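Local coordinates for protein carbonic anhydrase (Sordaria macrospora, PDB 4O1K) that probably catalyses the reversible hydration of carbon dioxide to bicarbonate, as a zinc-dependent, tetrameric beta-class carbonic anhydrase, at residues A[78-86]-A[165-173]; A[115-123]-A[134-142]. All blocks are in the same frame, centred on the assembly; numbering follows the deposited sequence.

Interaction 1. Residues A[78-86]-A[165-173]; sequences RNIANLVCN and NVYEQCRNV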
loop_
_atom_site.group_PDB
_atom_site.type_symbol
_atom_site.label_atom_id
_atom_site.label_comp_id
_atom_site.label_asym_id
_atom_site.label_seq_id
_atom_site.Cartn_x
_atom_site.Cartn_y
_atom_site.Cartn_z
ATOM N N ARG A 78 2.361 12.280 9.915
ATOM C CA ARG A 78 3.264 13.092 9.101
ATOM C C ARG A 78 3.903 12.204 8.065
ATOM O O ARG A 78 4.411 11.110 8.410
ATOM C CB ARG A 78 4.359 13.733 9.974
ATOM C CG ARG A 78 3.906 15.040 10.604
ATOM C CD ARG A 78 4.871 15.560 11.687
ATOM N NE ARG A 78 6.053 16.197 11.115
ATOM C CZ ARG A 78 7.020 16.751 11.854
ATOM N NH1 ARG A 78 6.917 16.745 13.179
ATOM N NH2 ARG A 78 8.081 17.319 11.283
ATOM N N ASN A 79 3.873 12.660 6.810
ATOM C CA ASN A 79 4.486 11.866 5.724
ATOM C C ASN A 79 5.129 12.808 4.731
ATOM O O ASN A 79 5.010 14.004 4.893
ATOM C CB ASN A 79 3.467 10.938 5.043
ATOM C CG ASN A 79 2.368 11.677 4.323
ATOM O OD1 ASN A 79 2.601 12.637 3.598
ATOM N ND2 ASN A 79 1.135 11.177 4.474
ATOM N N ILE A 80 5.832 12.297 3.728
ATOM C CA ILE A 80 6.514 13.209 2.802
ATOM C C ILE A 80 5.475 13.959 1.957
ATOM O O ILE A 80 4.711 13.359 1.185
ATOM C CB ILE A 80 7.512 12.464 1.900
ATOM C CG1 ILE A 80 8.725 12.000 2.714
ATOM C CG2 ILE A 80 7.992 13.387 0.778
ATOM C CD1 ILE A 80 9.531 10.890 1.996
ATOM N N ALA A 81 5.452 15.284 2.133
ATOM C CA ALA A 81 4.566 16.211 1.431
ATOM C C ALA A 81 3.099 16.110 1.805
ATOM O O ALA A 81 2.231 16.536 1.054
ATOM C CB ALA A 81 4.792 16.176 -0.114
ATOM N N ASN A 82 2.829 15.589 3.002
ATOM C CA ASN A 82 1.486 15.632 3.575
ATOM C C ASN A 82 0.415 15.117 2.618
ATOM O O ASN A 82 -0.606 15.793 2.392
ATOM C CB ASN A 82 1.134 17.034 4.148
ATOM C CG ASN A 82 1.447 18.197 3.187
ATOM O OD1 ASN A 82 2.538 18.783 3.227
ATOM N ND2 ASN A 82 0.481 18.545 2.333
ATOM N N LEU A 83 0.677 13.938 2.042
ATOM C CA LEU A 83 -0.224 13.329 1.067
ATOM C C LEU A 83 -1.325 12.466 1.679
ATOM O O LEU A 83 -1.121 11.771 2.691
ATOM C CB LEU A 83 0.573 12.454 0.083
ATOM C CG LEU A 83 1.644 13.155 -0.724
ATOM C CD1 LEU A 83 2.375 12.162 -1.652
ATOM C CD2 LEU A 83 1.008 14.227 -1.573
ATOM N N VAL A 84 -2.501 12.486 1.035
ATOM C CA VAL A 84 -3.589 11.584 1.410
ATOM C C VAL A 84 -3.887 10.745 0.160
ATOM O O VAL A 84 -4.624 11.197 -0.732
ATOM C CB VAL A 84 -4.833 12.389 1.853
ATOM C CG1 VAL A 84 -5.969 11.471 2.169
ATOM C CG2 VAL A 84 -4.506 13.211 3.126
ATOM N N CYS A 85 -3.264 9.564 0.088
ATOM C CA CYS A 85 -3.330 8.707 -1.125
ATOM C C CYS A 85 -4.374 7.618 -0.915
ATOM O O CYS A 85 -4.382 6.958 0.130
ATOM C CB CYS A 85 -1.992 8.027 -1.365
ATOM S SG CYS A 85 -0.581 9.168 -1.625
ATOM N N ASN A 86 -5.241 7.386 -1.896
ATOM C CA ASN A 86 -6.312 6.434 -1.630
ATOM C C ASN A 86 -5.883 4.973 -1.470
ATOM O O ASN A 86 -6.594 4.188 -0.862
ATOM C CB ASN A 86 -7.486 6.609 -2.590
ATOM C CG ASN A 86 -7.049 6.833 -4.003
ATOM O OD1 ASN A 86 -6.647 7.927 -4.380
ATOM N ND2 ASN A 86 -7.148 5.803 -4.803
ATOM N N ASN A 165 -1.461 21.465 -3.641
ATOM C CA ASN A 165 -1.315 20.132 -3.066
ATOM C C ASN A 165 -2.131 20.065 -1.797
ATOM O O ASN A 165 -2.867 19.121 -1.592
ATOM C CB ASN A 165 0.142 19.816 -2.725
ATOM C CG ASN A 165 0.340 18.372 -2.265
ATOM O OD1 ASN A 165 -0.182 17.417 -2.881
ATOM N ND2 ASN A 165 1.094 18.203 -1.175
ATOM N N VAL A 166 -1.990 21.057 -0.922
ATOM C CA VAL A 166 -2.856 21.045 0.270
ATOM C C VAL A 166 -4.343 20.923 -0.123
ATOM O O VAL A 166 -5.062 20.072 0.415
ATOM C CB VAL A 166 -2.671 22.280 1.112
ATOM C CG1 VAL A 166 -3.754 22.312 2.237
ATOM C CG2 VAL A 166 -1.291 22.226 1.766
ATOM N N TYR A 167 -4.789 21.759 -1.065
ATOM C CA TYR A 167 -6.203 21.707 -1.521
ATOM C C TYR A 167 -6.612 20.302 -2.030
ATOM O O TYR A 167 -7.654 19.761 -1.633
ATOM C CB TYR A 167 -6.432 22.790 -2.596
ATOM C CG TYR A 167 -7.709 22.643 -3.394
ATOM C CD1 TYR A 167 -8.917 23.153 -2.928
ATOM C CD2 TYR A 167 -7.696 22.011 -4.618
ATOM C CE1 TYR A 167 -10.083 23.019 -3.684
ATOM C CE2 TYR A 167 -8.833 21.869 -5.368
ATOM C CZ TYR A 167 -10.020 22.375 -4.899
ATOM O OH TYR A 167 -11.145 22.217 -5.678
ATOM N N GLU A 168 -5.791 19.709 -2.898
ATOM C CA GLU A 168 -6.079 18.376 -3.447
ATOM C C GLU A 168 -6.088 17.289 -2.379
ATOM O O GLU A 168 -6.932 16.374 -2.444
ATOM C CB GLU A 168 -5.126 17.994 -4.585
ATOM C CG GLU A 168 -5.325 18.782 -5.880
ATOM C CD GLU A 168 -6.739 18.632 -6.479
ATOM O OE1 GLU A 168 -7.455 17.654 -6.161
ATOM O OE2 GLU A 168 -7.131 19.494 -7.287
ATOM N N GLN A 169 -5.178 17.369 -1.397
ATOM C CA GLN A 169 -5.180 16.365 -0.323
ATOM C C GLN A 169 -6.400 16.540 0.576
ATOM O O GLN A 169 -6.968 15.557 1.091
ATOM C CB GLN A 169 -3.871 16.347 0.493
ATOM C CG GLN A 169 -2.575 16.180 -0.349
ATOM C CD GLN A 169 -2.667 15.107 -1.421
ATOM O OE1 GLN A 169 -3.087 13.983 -1.146
ATOM N NE2 GLN A 169 -2.270 15.450 -2.657
ATOM N N CYS A 170 -6.834 17.788 0.753
ATOM C CA CYS A 170 -8.126 18.010 1.415
ATOM C C CYS A 170 -9.298 17.351 0.642
ATOM O O CYS A 170 -10.175 16.708 1.245
ATOM C CB CYS A 170 -8.401 19.493 1.533
ATOM S SG CYS A 170 -7.380 20.274 2.796
ATOM N N ARG A 171 -9.339 17.567 -0.672
ATOM C CA ARG A 171 -10.337 16.880 -1.492
ATOM C C ARG A 171 -10.275 15.373 -1.244
ATOM O O ARG A 171 -11.314 14.733 -1.090
ATOM C CB ARG A 171 -10.142 17.181 -2.988
ATOM C CG ARG A 171 -10.480 18.624 -3.396
ATOM C CD ARG A 171 -10.500 18.756 -4.933
ATOM N NE ARG A 171 -11.521 17.899 -5.542
ATOM C CZ ARG A 171 -11.262 16.793 -6.241
ATOM N NH1 ARG A 171 -10.007 16.404 -6.448
ATOM N NH2 ARG A 171 -12.258 16.076 -6.754
ATOM N N ASN A 172 -9.071 14.788 -1.224
ATOM C CA ASN A 172 -8.957 13.338 -0.962
ATOM C C ASN A 172 -9.452 12.908 0.408
ATOM O O ASN A 172 -9.938 11.778 0.559
ATOM C CB ASN A 172 -7.519 12.850 -1.146
ATOM C CG ASN A 172 -7.014 13.054 -2.571
ATOM O OD1 ASN A 172 -7.794 13.274 -3.492
ATOM N ND2 ASN A 172 -5.701 13.006 -2.740
ATOM N N VAL A 173 -9.317 13.781 1.418
ATOM C CA VAL A 173 -9.915 13.458 2.727
ATOM C C VAL A 173 -11.439 13.440 2.597
ATOM O O VAL A 173 -12.108 12.528 3.127
ATOM C CB VAL A 173 -9.529 14.475 3.827
ATOM C CG1 VAL A 173 -10.309 14.170 5.114
ATOM C CG2 VAL A 173 -8.059 14.390 4.126
HETATM O O HOH W 1 1.714 20.706 0.195
#

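Interaction 2. Residues A[115-123]-A[134-142]; sequences CGGVKAAMT and LRNIRDVYR. With ZN (zinc ion), chain B.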
loop_
_atom_site.group_PDB
_atom_site.type_symbol
_atom_site.label_atom_id
_atom_site.label_comp_id
_atom_site.label_asym_id
_atom_site.label_seq_id
_atom_site.Cartn_x
_atom_site.Cartn_y
_atom_site.Cartn_z
ATOM N N CYS A 115 8.843 23.155 1.090
ATOM C CA CYS A 115 8.738 21.705 1.221
ATOM C C CYS A 115 9.696 20.936 0.332
ATOM O O CYS A 115 9.648 21.049 -0.902
ATOM C CB CYS A 115 7.319 21.256 0.916
ATOM S SG CYS A 115 7.032 19.480 1.198
ATOM N N GLY A 116 10.564 20.151 0.964
ATOM C CA GLY A 116 11.544 19.365 0.236
ATOM C C GLY A 116 10.940 18.293 -0.644
ATOM O O GLY A 116 11.476 17.994 -1.717
ATOM N N GLY A 117 9.836 17.708 -0.197
ATOM C CA GLY A 117 9.186 16.642 -0.938
ATOM C C GLY A 117 8.581 17.122 -2.241
ATOM O O GLY A 117 8.764 16.491 -3.277
ATOM N N VAL A 118 7.861 18.242 -2.184
ATOM C CA VAL A 118 7.339 18.913 -3.376
ATOM C C VAL A 118 8.470 19.290 -4.354
ATOM O O VAL A 118 8.451 18.923 -5.576
ATOM C CB VAL A 118 6.495 20.127 -2.951
ATOM C CG1 VAL A 118 6.078 20.943 -4.158
ATOM C CG2 VAL A 118 5.269 19.655 -2.183
ATOM N N LYS A 119 9.498 19.956 -3.830
ATOM C CA LYS A 119 10.642 20.274 -4.691
ATOM C C LYS A 119 11.276 19.032 -5.348
ATOM O O LYS A 119 11.603 19.047 -6.540
ATOM C CB LYS A 119 11.694 21.092 -3.944
ATOM C CG LYS A 119 12.799 21.616 -4.858
ATOM C CD LYS A 119 13.740 22.581 -4.135
ATOM C CE LYS A 119 13.037 23.875 -3.701
ATOM N NZ LYS A 119 12.758 24.823 -4.830
ATOM N N ALA A 120 11.440 17.960 -4.583
ATOM C CA ALA A 120 12.023 16.724 -5.110
ATOM C C ALA A 120 11.110 16.037 -6.132
ATOM O O ALA A 120 11.587 15.352 -7.057
ATOM C CB ALA A 120 12.352 15.776 -3.977
ATOM N N ALA A 121 9.799 16.183 -5.936
ATOM C CA ALA A 121 8.813 15.672 -6.882
ATOM C C ALA A 121 9.044 16.359 -8.196
ATOM O O ALA A 121 8.917 15.742 -9.258
ATOM C CB ALA A 121 7.421 15.966 -6.404
ATOM N N MET A 122 9.368 17.649 -8.125
ATOM C CA MET A 122 9.555 18.400 -9.359
ATOM C C MET A 122 10.934 18.237 -10.044
ATOM O O MET A 122 11.196 18.847 -11.089
ATOM C CB MET A 122 9.155 19.861 -9.156
ATOM C CG MET A 122 7.664 19.973 -8.820
ATOM S SD MET A 122 6.705 19.356 -10.217
ATOM C CE MET A 122 5.342 18.526 -9.428
ATOM N N THR A 123 11.791 17.383 -9.490
ATOM C CA THR A 123 13.095 17.112 -10.114
ATOM C C THR A 123 13.007 15.836 -10.957
ATOM O O THR A 123 12.657 14.773 -10.442
ATOM C CB THR A 123 14.208 16.970 -9.056
ATOM O OG1 THR A 123 13.998 15.775 -8.287
ATOM C CG2 THR A 123 14.195 18.171 -8.118
ATOM N N LEU A 134 6.295 10.391 -4.856
ATOM C CA LEU A 134 6.324 11.740 -5.407
ATOM C C LEU A 134 5.473 11.901 -6.651
ATOM O O LEU A 134 5.075 13.021 -7.004
ATOM C CB LEU A 134 7.749 12.127 -5.728
ATOM C CG LEU A 134 8.629 12.094 -4.499
ATOM C CD1 LEU A 134 10.072 12.336 -4.881
ATOM C CD2 LEU A 134 8.150 13.121 -3.502
ATOM N N ARG A 135 5.174 10.785 -7.314
ATOM C CA ARG A 135 4.306 10.853 -8.483
ATOM C C ARG A 135 2.994 11.534 -8.135
ATOM O O ARG A 135 2.430 12.269 -8.954
ATOM C CB ARG A 135 4.063 9.433 -9.039
ATOM C CG ARG A 135 3.265 9.360 -10.374
ATOM C CD ARG A 135 3.354 7.929 -10.888
ATOM N NE ARG A 135 4.775 7.541 -10.987
ATOM C CZ ARG A 135 5.292 6.358 -10.669
ATOM N NH1 ARG A 135 4.532 5.354 -10.255
ATOM N NH2 ARG A 135 6.603 6.159 -10.779
ATOM N N ASN A 136 2.511 11.334 -6.911
ATOM C CA ASN A 136 1.228 11.953 -6.524
ATOM C C ASN A 136 1.255 13.451 -6.630
ATOM O O ASN A 136 0.237 14.104 -6.916
ATOM C CB ASN A 136 0.911 11.576 -5.087
ATOM C CG ASN A 136 0.601 10.118 -4.954
ATOM O OD1 ASN A 136 1.393 9.338 -4.415
ATOM N ND2 ASN A 136 -0.559 9.736 -5.434
ATOM N N ILE A 137 2.430 14.010 -6.377
ATOM C CA ILE A 137 2.576 15.442 -6.386
ATOM C C ILE A 137 2.620 15.904 -7.838
ATOM O O ILE A 137 2.044 16.944 -8.205
ATOM C CB ILE A 137 3.855 15.851 -5.673
ATOM C CG1 ILE A 137 3.758 15.509 -4.177
ATOM C CG2 ILE A 137 4.102 17.341 -5.882
ATOM C CD1 ILE A 137 5.085 15.412 -3.522
ATOM N N ARG A 138 3.292 15.121 -8.674
ATOM C CA ARG A 138 3.309 15.444 -10.077
ATOM C C ARG A 138 1.887 15.372 -10.626
ATOM O O ARG A 138 1.528 16.170 -11.476
ATOM C CB ARG A 138 4.275 14.541 -10.825
ATOM C CG ARG A 138 5.727 14.782 -10.436
ATOM C CD ARG A 138 6.703 14.052 -11.396
ATOM N NE ARG A 138 6.768 12.626 -11.107
ATOM C CZ ARG A 138 7.606 12.082 -10.224
ATOM N NH1 ARG A 138 8.451 12.853 -9.547
ATOM N NH2 ARG A 138 7.616 10.772 -10.016
ATOM N N ASP A 139 1.061 14.469 -10.089
ATOM C CA ASP A 139 -0.333 14.381 -10.497
ATOM C C ASP A 139 -1.074 15.662 -10.126
ATOM O O ASP A 139 -1.877 16.187 -10.913
ATOM C CB ASP A 139 -1.029 13.177 -9.856
ATOM C CG ASP A 139 -0.673 11.855 -10.535
ATOM O OD1 ASP A 139 -0.034 11.878 -11.605
ATOM O OD2 ASP A 139 -1.057 10.794 -9.993
ATOM N N VAL A 140 -0.806 16.192 -8.930
ATOM C CA VAL A 140 -1.391 17.489 -8.565
ATOM C C VAL A 140 -1.023 18.571 -9.584
ATOM O O VAL A 140 -1.905 19.311 -10.081
ATOM C CB VAL A 140 -0.986 17.923 -7.148
ATOM C CG1 VAL A 140 -1.432 19.356 -6.899
ATOM C CG2 VAL A 140 -1.600 16.981 -6.112
ATOM N N TYR A 141 0.262 18.654 -9.939
ATOM C CA TYR A 141 0.703 19.621 -10.966
ATOM C C TYR A 141 -0.124 19.496 -12.238
ATOM O O TYR A 141 -0.626 20.494 -12.766
ATOM C CB TYR A 141 2.188 19.442 -11.325
ATOM C CG TYR A 141 2.774 20.609 -12.113
ATOM C CD1 TYR A 141 3.624 21.532 -11.505
ATOM C CD2 TYR A 141 2.452 20.811 -13.451
ATOM C CE1 TYR A 141 4.153 22.616 -12.217
ATOM C CE2 TYR A 141 2.967 21.898 -14.164
ATOM C CZ TYR A 141 3.820 22.790 -13.539
ATOM O OH TYR A 141 4.335 23.867 -14.257
ATOM N N ARG A 142 -0.244 18.272 -12.748
ATOM C CA ARG A 142 -0.953 18.059 -14.000
ATOM C C ARG A 142 -2.424 18.470 -13.893
ATOM O O ARG A 142 -2.997 18.946 -14.861
ATOM C CB ARG A 142 -0.793 16.601 -14.460
ATOM C CG ARG A 142 0.654 16.241 -14.797
ATOM C CD ARG A 142 0.829 14.768 -15.209
ATOM N NE ARG A 142 2.235 14.476 -15.467
ATOM C CZ ARG A 142 2.984 13.666 -14.732
ATOM N NH1 ARG A 142 2.466 13.005 -13.692
ATOM N NH2 ARG A 142 4.262 13.492 -15.053
HETATM ZN ZN ZN B . 7.584 19.102 3.334
#

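Interaction 1. Residues A[78-86]-A[165-173]
The chain that leaves strand 74-79 of the beta-carbonic anhydrase sheet, by a type II turn from Asn79 to Asn82 beside the zinc site, is held against helix 154-174 by three amide side chains, Asn165, Gln169 and Asn172, on one flank of that helix. Gln169 gives the straightest bond: its OE1 accepts from the backbone N of Val84 at 2.7 Å with an N-H...O angle of 168°, the donor tilted from the carbonyl plane. With CG anti to the carbonyl carbon (chi1 -54°) and the chain bent at chi2 (-45°), the glutamine packs CG against Asn82 O while the amide reaches Val84. Its NE2 donates to Asn165 OD1 one helical turn back, fixing which way round the amide sits; a residue with both an acceptor and a donor suits this place. Asn172 ND2 donates to Val84 O at 2.9 Å, so both polar backbone atoms of Val84 are paired with the helix. The valine side chain turns to the apolar side: CG1 lies by Asn172 CB, CG2 by Val173 CG2, and Met92 and Ile95 of helix 89-100 pack on it too. Toward the zinc, Asn165 ND2 makes a weak bond to Ala81 O, and one water accepts from both Asn165 ND2, at 2.9 Å, and Asn82 ND2, at 3.3 Å.

Interaction 2. Residues A[115-123]-A[134-142]
Met122, Ala121 and Ile137 bury the most surface where helix 116-121 meets helix 130-143, the short segments crossing at -76° with axes 8.8 Å apart. Ala121 sits close in: its CB lies 3.6 Å from Ile137 CG2 and also touches Leu134 CB, and a small side chain suits a spot where the CA atoms of Ala121 and Leu134 are 4.9 Å apart. Ile137 straddles it. With CG2 anti to the backbone N, that branch faces Ala121 and the methyl of Met122, while CD1 runs toward Gly117 O and Val118. Leu134 CD2 reaches the same carbonyl, at 3.4 Å from Gly117 O, where Gly117 brings no side chain of its own.

Met122, just past the helix end, bends at chi2 and chi3 so that CE drops onto helix 130-143, 3.7 Å from Arg138 CA and beside Tyr141 CB. Its SD lies 4.9 Å from the centroid of the Tyr141 ring in an oblique Met-aromatic contact; Tyr141 OH is hydrogen-bonded to Asp149 OD1.

The one polar link is Arg138 NH1 to Ala121 O, 2.9 Å and 155°, received on a lone pair and lying in the guanidinium plane. Replacing Arg138 with a leucine would probably leave Ala121 O without this donor and cost the cation-pi contact with Tyr221 of the third subunit.

At its other end helix 116-121 starts from Cys115, whose SG binds zinc at 2.2 Å and weakly caps Val118 N. With Cys56, Asp58 and His112 it completes the metal site of a beta-carbonic anhydrase, two cysteines and a histidine, here with aspartate bound to the metal.

In the fold
After the N-terminal helices and strand 51-56, strand 74-79 ends within 78-86, the first segment of interaction 1. The chain then runs through helix 89-100 and strand 106-112 to the zinc ligand Cys115, and helix 130-143 folds back onto helix 116-121 in interaction 2, closing a loop of ten residues. Helix 154-174 finally brings 165-173 back to 78-86, so interaction 2 is nested inside the longer loop of interaction 1. The two also touch: Ala81 CB lies 3.5 Å from Ile137 CD1. Together they join the exit of strand 74-79, outermost of the sheet within this chain, to helices 154-174, 130-143 and 116-121, and both reach the third subunit.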